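Local atomic coordinates of ADP-dependent (S)-NAD(P)H-hydrate dehydratase (Enterococcus faecalis, PDB entry 2R3B), a protein that probably dehydrates the S epimer of damaged, hydrated NADH and NADPH, restoring the coenzymes at the expense of ADP, which becomes AMP and phosphate. Residues M62-A72 against T236-Q247; L74-H84 against A94-L105. One frame throughout, in Å; residues are numbered along the deposited sequence.

Interaction 1. Residues M62-A72 against T236-Q247; sequences MSTEACINSGA and TLAGIIAGFLAQ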
# COMPACT_ATOMS: atom_id res chain seq x y z
N MSE B 62 -12.91 0.88 -3.43
CA MSE B 62 -13.41 1.70 -2.32
C MSE B 62 -14.68 1.12 -1.66
O MSE B 62 -14.79 1.10 -0.43
CB MSE B 62 -13.61 3.16 -2.81
CG MSE B 62 -12.27 3.84 -3.07
SE MSE B 62 -12.38 5.69 -3.42
CE MSE B 62 -13.03 5.61 -5.20
N SER B 63 -15.60 0.58 -2.46
CA SER B 63 -16.71 -0.15 -1.89
C SER B 63 -16.28 -1.34 -1.06
O SER B 63 -16.89 -1.64 -0.03
CB SER B 63 -17.63 -0.67 -2.99
OG SER B 63 -18.16 0.38 -3.73
N THR B 64 -15.27 -2.06 -1.55
CA THR B 64 -14.74 -3.24 -0.83
C THR B 64 -14.19 -2.85 0.53
O THR B 64 -14.51 -3.50 1.52
CB THR B 64 -13.68 -3.94 -1.69
OG1 THR B 64 -14.30 -4.29 -2.94
CG2 THR B 64 -13.10 -5.18 -0.98
N GLU B 65 -13.39 -1.80 0.60
CA GLU B 65 -12.82 -1.38 1.87
C GLU B 65 -13.95 -1.01 2.87
O GLU B 65 -13.87 -1.32 4.06
CB GLU B 65 -11.86 -0.19 1.65
CG GLU B 65 -11.10 0.21 2.92
CD GLU B 65 -9.80 0.97 2.68
OE1 GLU B 65 -9.68 1.59 1.59
OE2 GLU B 65 -8.92 0.93 3.60
N ALA B 66 -14.98 -0.33 2.38
CA ALA B 66 -16.14 0.07 3.20
C ALA B 66 -16.85 -1.18 3.73
O ALA B 66 -17.19 -1.27 4.92
CB ALA B 66 -17.13 0.92 2.34
N CYS B 67 -17.07 -2.15 2.86
CA CYS B 67 -17.79 -3.37 3.25
C CYS B 67 -17.06 -4.19 4.32
O CYS B 67 -17.64 -4.55 5.36
CB CYS B 67 -18.06 -4.21 2.00
SG CYS B 67 -19.12 -5.64 2.25
N ILE B 68 -15.77 -4.42 4.11
CA ILE B 68 -14.94 -5.13 5.08
C ILE B 68 -14.92 -4.40 6.39
O ILE B 68 -15.20 -4.99 7.44
CB ILE B 68 -13.51 -5.27 4.56
CG1 ILE B 68 -13.51 -6.18 3.33
CG2 ILE B 68 -12.57 -5.83 5.66
CD1 ILE B 68 -12.24 -6.09 2.57
N ASN B 69 -14.62 -3.11 6.35
CA ASN B 69 -14.55 -2.33 7.58
C ASN B 69 -15.89 -2.15 8.32
O ASN B 69 -15.90 -1.87 9.51
CB ASN B 69 -13.96 -0.95 7.28
CG ASN B 69 -12.47 -0.94 7.32
OD1 ASN B 69 -11.90 -0.93 8.42
ND2 ASN B 69 -11.82 -0.92 6.15
N SER B 70 -17.01 -2.32 7.62
CA SER B 70 -18.34 -2.23 8.22
C SER B 70 -18.70 -3.49 9.03
O SER B 70 -19.65 -3.46 9.83
CB SER B 70 -19.41 -2.01 7.15
OG SER B 70 -19.69 -3.24 6.52
N GLY B 71 -17.95 -4.55 8.84
CA GLY B 71 -18.17 -5.80 9.57
C GLY B 71 -18.75 -6.97 8.79
O GLY B 71 -19.05 -7.99 9.39
N ALA B 72 -18.92 -6.86 7.48
CA ALA B 72 -19.37 -8.00 6.70
C ALA B 72 -18.52 -9.23 6.98
O ALA B 72 -17.27 -9.16 7.07
CB ALA B 72 -19.40 -7.66 5.14
N THR B 236 -18.22 4.32 -1.51
CA THR B 236 -18.07 4.04 -0.08
C THR B 236 -19.40 3.79 0.61
O THR B 236 -19.56 2.77 1.34
CB THR B 236 -17.24 5.15 0.59
OG1 THR B 236 -15.94 5.16 -0.04
CG2 THR B 236 -17.05 4.87 2.09
N LEU B 237 -20.36 4.69 0.40
CA LEU B 237 -21.69 4.51 0.97
C LEU B 237 -22.31 3.18 0.57
O LEU B 237 -22.89 2.49 1.41
CB LEU B 237 -22.61 5.64 0.52
CG LEU B 237 -24.07 5.48 0.94
CD1 LEU B 237 -24.25 5.36 2.49
CD2 LEU B 237 -24.89 6.62 0.34
N ALA B 238 -22.20 2.84 -0.71
CA ALA B 238 -22.81 1.61 -1.23
C ALA B 238 -22.23 0.41 -0.50
O ALA B 238 -22.97 -0.52 -0.14
CB ALA B 238 -22.59 1.49 -2.74
N GLY B 239 -20.92 0.42 -0.24
CA GLY B 239 -20.29 -0.64 0.50
C GLY B 239 -20.72 -0.77 1.95
O GLY B 239 -20.84 -1.87 2.47
N ILE B 240 -20.91 0.36 2.60
CA ILE B 240 -21.47 0.41 3.95
C ILE B 240 -22.88 -0.14 3.99
O ILE B 240 -23.22 -0.93 4.90
CB ILE B 240 -21.46 1.83 4.54
CG1 ILE B 240 -20.04 2.38 4.63
CG2 ILE B 240 -22.04 1.78 5.98
CD1 ILE B 240 -19.88 3.87 5.01
N ILE B 241 -23.71 0.25 3.02
CA ILE B 241 -25.08 -0.26 2.95
C ILE B 241 -25.03 -1.78 2.83
O ILE B 241 -25.71 -2.53 3.57
CB ILE B 241 -25.91 0.38 1.80
CG1 ILE B 241 -26.15 1.87 2.11
CG2 ILE B 241 -27.26 -0.43 1.58
CD1 ILE B 241 -26.71 2.69 0.87
N ALA B 242 -24.20 -2.27 1.93
CA ALA B 242 -24.09 -3.72 1.73
C ALA B 242 -23.65 -4.46 3.01
O ALA B 242 -24.22 -5.48 3.38
CB ALA B 242 -23.13 -4.01 0.53
N GLY B 243 -22.62 -3.96 3.69
CA GLY B 243 -22.14 -4.54 4.94
C GLY B 243 -23.18 -4.49 6.06
O GLY B 243 -23.28 -5.41 6.86
N PHE B 244 -23.96 -3.40 6.12
CA PHE B 244 -25.02 -3.31 7.10
C PHE B 244 -26.11 -4.35 6.85
O PHE B 244 -26.53 -5.04 7.78
CB PHE B 244 -25.61 -1.90 7.16
CG PHE B 244 -24.94 -1.02 8.17
CD1 PHE B 244 -23.54 -0.94 8.21
CD2 PHE B 244 -25.68 -0.25 9.05
CE1 PHE B 244 -22.90 -0.13 9.16
CE2 PHE B 244 -25.03 0.57 10.00
CZ PHE B 244 -23.65 0.64 10.04
N LEU B 245 -26.56 -4.46 5.60
CA LEU B 245 -27.62 -5.43 5.26
C LEU B 245 -27.15 -6.88 5.48
O LEU B 245 -27.94 -7.78 5.70
CB LEU B 245 -28.10 -5.22 3.83
CG LEU B 245 -28.96 -3.97 3.64
CD1 LEU B 245 -29.18 -3.71 2.16
CD2 LEU B 245 -30.30 -4.09 4.39
N ALA B 246 -25.84 -7.08 5.43
CA ALA B 246 -25.24 -8.39 5.65
C ALA B 246 -25.36 -8.85 7.10
O ALA B 246 -25.48 -10.04 7.35
CB ALA B 246 -23.78 -8.41 5.21
N GLN B 247 -25.38 -7.89 8.03
CA GLN B 247 -25.21 -8.16 9.45
C GLN B 247 -26.44 -7.90 10.31
O GLN B 247 -26.59 -8.51 11.36
CB GLN B 247 -24.18 -7.19 10.02
CG GLN B 247 -22.83 -7.37 9.60
CD GLN B 247 -22.03 -6.25 10.17
OE1 GLN B 247 -21.67 -6.28 11.34
NE2 GLN B 247 -21.74 -5.25 9.34
O HOH W 1 -13.81 3.35 0.86

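Interaction 2. Residues L74-H84 against A94-L105; sequences LTTVITDVKNH and AMVVGFEETVLL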
# COMPACT_ATOMS: atom_id res chain seq x y z
N LEU B 74 -17.99 -12.07 5.19
CA LEU B 74 -17.21 -12.51 4.05
C LEU B 74 -17.52 -11.63 2.86
O LEU B 74 -18.68 -11.33 2.64
CB LEU B 74 -17.52 -13.96 3.70
CG LEU B 74 -16.92 -15.03 4.62
CD1 LEU B 74 -17.41 -16.40 4.18
CD2 LEU B 74 -15.38 -14.99 4.64
N THR B 75 -16.50 -11.19 2.14
CA THR B 75 -16.69 -10.27 1.01
C THR B 75 -16.00 -10.86 -0.21
O THR B 75 -14.80 -11.18 -0.15
CB THR B 75 -16.13 -8.84 1.31
OG1 THR B 75 -16.85 -8.26 2.41
CG2 THR B 75 -16.27 -7.89 0.12
N THR B 76 -16.76 -10.99 -1.29
CA THR B 76 -16.22 -11.40 -2.60
C THR B 76 -16.46 -10.30 -3.60
O THR B 76 -17.56 -9.70 -3.60
CB THR B 76 -16.88 -12.70 -3.09
OG1 THR B 76 -16.78 -13.68 -2.07
CG2 THR B 76 -16.18 -13.24 -4.35
N VAL B 77 -15.47 -10.04 -4.45
CA VAL B 77 -15.57 -8.99 -5.44
C VAL B 77 -15.50 -9.60 -6.83
O VAL B 77 -14.52 -10.27 -7.17
CB VAL B 77 -14.50 -7.91 -5.26
CG1 VAL B 77 -14.75 -6.69 -6.19
CG2 VAL B 77 -14.45 -7.42 -3.77
N ILE B 78 -16.54 -9.35 -7.63
CA ILE B 78 -16.51 -9.66 -9.07
C ILE B 78 -16.17 -8.37 -9.81
O ILE B 78 -16.93 -7.41 -9.79
CB ILE B 78 -17.87 -10.19 -9.58
CG1 ILE B 78 -18.31 -11.45 -8.84
CG2 ILE B 78 -17.85 -10.40 -11.14
CD1 ILE B 78 -19.80 -11.79 -9.09
N THR B 79 -14.98 -8.34 -10.38
CA THR B 79 -14.42 -7.14 -10.96
C THR B 79 -13.43 -7.55 -12.03
O THR B 79 -13.01 -8.68 -12.08
CB THR B 79 -13.72 -6.26 -9.90
OG1 THR B 79 -13.32 -5.04 -10.53
CG2 THR B 79 -12.47 -6.92 -9.30
N ASP B 80 -13.07 -6.64 -12.92
CA ASP B 80 -12.07 -7.02 -13.93
C ASP B 80 -10.80 -7.52 -13.27
O ASP B 80 -10.30 -6.96 -12.29
CB ASP B 80 -11.76 -5.86 -14.86
CG ASP B 80 -11.12 -6.30 -16.15
OD1 ASP B 80 -9.91 -6.60 -16.15
OD2 ASP B 80 -11.84 -6.32 -17.18
N VAL B 81 -10.25 -8.60 -13.82
CA VAL B 81 -9.01 -9.19 -13.30
C VAL B 81 -7.86 -8.18 -13.18
O VAL B 81 -6.99 -8.29 -12.30
CB VAL B 81 -8.60 -10.42 -14.14
CG1 VAL B 81 -8.27 -9.97 -15.57
CG2 VAL B 81 -7.48 -11.14 -13.43
N LYS B 82 -7.88 -7.17 -14.04
CA LYS B 82 -6.94 -6.03 -13.95
C LYS B 82 -6.88 -5.45 -12.54
O LYS B 82 -5.82 -5.00 -12.09
CB LYS B 82 -7.38 -4.94 -14.96
CG LYS B 82 -6.53 -3.65 -14.97
CD LYS B 82 -7.04 -2.60 -15.94
CE LYS B 82 -6.11 -1.36 -15.96
NZ LYS B 82 -6.61 -0.34 -16.89
N ASN B 83 -8.02 -5.42 -11.87
CA ASN B 83 -8.15 -4.74 -10.57
C ASN B 83 -7.80 -5.61 -9.38
O ASN B 83 -7.73 -5.11 -8.26
CB ASN B 83 -9.57 -4.18 -10.42
CG ASN B 83 -9.94 -3.21 -11.54
OD1 ASN B 83 -9.16 -2.34 -11.92
ND2 ASN B 83 -11.12 -3.39 -12.11
N HIS B 84 -7.57 -6.91 -9.58
CA HIS B 84 -7.42 -7.77 -8.42
C HIS B 84 -6.17 -7.49 -7.58
O HIS B 84 -6.20 -7.65 -6.35
CB HIS B 84 -7.43 -9.22 -8.86
CG HIS B 84 -8.73 -9.68 -9.42
ND1 HIS B 84 -8.94 -10.97 -9.86
CD2 HIS B 84 -9.88 -9.00 -9.68
CE1 HIS B 84 -10.16 -11.08 -10.34
NE2 HIS B 84 -10.76 -9.90 -10.25
N ALA B 94 -10.69 -9.57 1.06
CA ALA B 94 -11.66 -9.79 0.00
C ALA B 94 -11.25 -10.94 -0.88
O ALA B 94 -10.06 -11.06 -1.25
CB ALA B 94 -11.77 -8.55 -0.89
N MSE B 95 -12.22 -11.74 -1.30
CA MSE B 95 -11.99 -12.76 -2.32
C MSE B 95 -12.32 -12.14 -3.71
O MSE B 95 -13.08 -11.14 -3.79
CB MSE B 95 -12.78 -14.01 -1.95
CG MSE B 95 -12.37 -14.55 -0.50
SE MSE B 95 -13.62 -15.90 -0.06
CE MSE B 95 -14.99 -14.69 0.71
N VAL B 96 -11.71 -12.65 -4.77
CA VAL B 96 -11.81 -12.00 -6.09
C VAL B 96 -12.19 -12.98 -7.20
O VAL B 96 -11.64 -14.08 -7.30
CB VAL B 96 -10.55 -11.23 -6.49
CG1 VAL B 96 -10.32 -10.01 -5.57
CG2 VAL B 96 -9.29 -12.13 -6.53
N VAL B 97 -13.10 -12.53 -8.05
CA VAL B 97 -13.57 -13.30 -9.19
C VAL B 97 -13.58 -12.34 -10.38
O VAL B 97 -14.02 -11.20 -10.26
CB VAL B 97 -14.97 -13.87 -8.92
CG1 VAL B 97 -15.52 -14.63 -10.18
CG2 VAL B 97 -14.92 -14.80 -7.65
N GLY B 98 -13.03 -12.78 -11.50
CA GLY B 98 -13.06 -11.96 -12.73
C GLY B 98 -14.38 -12.05 -13.49
O GLY B 98 -15.16 -12.99 -13.37
N PHE B 99 -14.65 -11.03 -14.27
CA PHE B 99 -15.86 -11.00 -15.09
C PHE B 99 -15.96 -12.16 -16.08
O PHE B 99 -17.08 -12.54 -16.48
CB PHE B 99 -15.89 -9.72 -15.91
CG PHE B 99 -16.18 -8.48 -15.12
CD1 PHE B 99 -17.18 -8.43 -14.17
CD2 PHE B 99 -15.52 -7.32 -15.42
CE1 PHE B 99 -17.45 -7.26 -13.47
CE2 PHE B 99 -15.81 -6.15 -14.74
CZ PHE B 99 -16.76 -6.14 -13.76
N GLU B 100 -14.82 -12.68 -16.52
CA GLU B 100 -14.73 -13.78 -17.49
C GLU B 100 -15.04 -15.14 -16.87
O GLU B 100 -15.23 -16.13 -17.58
CB GLU B 100 -13.32 -13.79 -18.12
CG GLU B 100 -12.19 -14.50 -17.26
CD GLU B 100 -11.44 -13.63 -16.19
OE1 GLU B 100 -11.87 -12.61 -15.83
OE2 GLU B 100 -10.40 -14.05 -15.70
N GLU B 101 -15.02 -15.21 -15.54
CA GLU B 101 -15.17 -16.45 -14.80
C GLU B 101 -16.66 -16.76 -14.60
O GLU B 101 -17.19 -16.66 -13.50
CB GLU B 101 -14.41 -16.34 -13.47
CG GLU B 101 -12.93 -16.22 -13.64
CD GLU B 101 -12.22 -16.35 -12.32
OE1 GLU B 101 -12.04 -17.49 -11.85
OE2 GLU B 101 -11.83 -15.30 -11.75
N THR B 102 -17.33 -17.13 -15.69
CA THR B 102 -18.80 -17.17 -15.74
C THR B 102 -19.39 -18.09 -14.66
O THR B 102 -20.32 -17.73 -13.97
CB THR B 102 -19.28 -17.67 -17.13
OG1 THR B 102 -18.64 -16.89 -18.13
CG2 THR B 102 -20.83 -17.54 -17.28
N VAL B 103 -18.87 -19.30 -14.56
CA VAL B 103 -19.39 -20.27 -13.62
C VAL B 103 -19.12 -19.88 -12.18
O VAL B 103 -20.01 -19.89 -11.33
CB VAL B 103 -18.86 -21.67 -13.95
CG1 VAL B 103 -19.33 -22.69 -12.88
CG2 VAL B 103 -19.32 -22.05 -15.40
N LEU B 104 -17.89 -19.48 -11.92
CA LEU B 104 -17.50 -19.08 -10.55
C LEU B 104 -18.27 -17.84 -10.09
O LEU B 104 -18.71 -17.76 -8.95
CB LEU B 104 -16.01 -18.82 -10.52
CG LEU B 104 -15.46 -18.49 -9.13
CD1 LEU B 104 -15.89 -19.55 -8.09
CD2 LEU B 104 -13.93 -18.39 -9.23
N LEU B 105 -18.46 -16.88 -10.97
CA LEU B 105 -19.19 -15.67 -10.58
C LEU B 105 -20.66 -16.02 -10.28
O LEU B 105 -21.26 -15.53 -9.31
CB LEU B 105 -19.01 -14.59 -11.63
CG LEU B 105 -19.86 -14.43 -12.87
CD1 LEU B 105 -21.25 -13.83 -12.54
CD2 LEU B 105 -19.12 -13.49 -13.85
O HOH W 2 -11.96 -10.18 -15.76

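Interaction 1. Residues M62-A72 against T236-Q247
Ser63, Ala66, Cys67 and Ser70 press against Gly239 and Gly243 where two helices, running in the same general direction at 34° to each other, come to 7.1 Å between their axes. The two glycines make this closeness possible, since bare backbone meets the facing helix. Ser63 O looks at Gly239 CA in a CA-H...O contact, and Gly239 O returns one from Cys67 CA at 3.5 Å. Beside them the methyl of Ala66 rests on the facing helix, its CB 3.2 Å from Thr236 O and 4.0 Å from Ile240 CG1. One turn on, Ser70 OG is folded back between the backbone N and the carbonyl carbon (chi1 79°). There it donates to Cys67 O at 2.7 Å while lying 3.2 Å from Gly243 CA, a polar atom packed against a glycine yet satisfied within its own helix. Gln247 joins the C-terminal ends: its NE2 donates both to Ser70 O (2.8 Å) and to Gly243 O (2.9 Å), approaching each from above the carbonyl plane. Two acceptors thus fix the amide beside the Schellman turn at Gly71, and OE1 bonds to Arg35.

The margins are looser. Toward the N-terminal end, selenomethionine Met62 touches Thr236 through CB alone, and a water donates to both Met62 O and Thr236 OG1, whose main partner is Gly232 O. At the other end Ala72 and Ala246 meet only methyl to methyl, and Ala246 and Gln247 are partly exposed.

Ser63 OG bonds to the backbone O of Asp235, which is predicted to bind the NAD(P)HX substrate. Val47 of strand 46-50 packs on Cys67, Ala72 and Ala246, helix 278-292 covers Ala66 and Thr236, and helix 252-269 packs on Phe244.

Interaction 2. Residues L74-H84 against A94-L105
Thr75, Val77 and Thr79 bind Met95 and Val97 by four backbone hydrogen bonds in parallel register. Met95 N to Thr75 O is 2.9 Å, Val77 N to Met95 O 2.7 Å, and Thr79 N meets Val97 O almost head-on to the carbonyl (172° at the oxygen). CA-H...O contacts fill in between, such as Ile78 CA to Val97 O at 3.2 Å.

Apolar contacts line the face carrying Thr76, Ile78, Met95 and Val97. With CG1 anti to the carbonyl carbon (chi1 -58°), Ile78 lies alongside Val97, its CD1 reaching Leu105 CB on the next helix at 3.9 Å and its CG2 meeting Phe99 CD1. Selenomethionine Met95, bent at its last torsion, sets CE 4.0 Å from Leu74 CD2; CE also lies against the hydroxyl of Thr76.

Two rings pack by their faces. Phe99 covers the backbone at Thr79 and Asp80, with CE2 3.3 Å from Asp80 N. On the other face of the sheet Val96 CB stands 3.7 Å from the His84 ring centroid, a CH-pi contact, while Val81 CA covers the opposite ring face. His84 NE2 donates to Thr79 O; ND1 bonds Lys82 of a neighbouring subunit; the two bonds together would fix the ring's rotation.

Strands 74-78 and 95-97, joined through helix 84-90, form a beta-alpha-beta crossover of this ribokinase-like fold, at the sheet margin within this chain, where Val96's backbone bonds to a neighbouring subunit.

How the interactions relate
Helix 57-70 leads through a short turn directly into strand 74-78, so residues 62-72 of interaction 1 are followed at once by the first partner of interaction 2. The chain then passes through helix 84-90 and closes the small loop of interaction 2 at strand 95-97. Only after the strands from 114-117 to 219-220 does helix 233-247 return to close the long loop of interaction 1, within which interaction 2 is nested. Their centres lie about 17 Å apart, yet helix 57-70 links them: Thr64 packs on Val77 and Ala94, and Cys67 on Thr75. Together they tie the core helix pair to the sheet's margin within the chain, and both reach a second subunit of the tetramer.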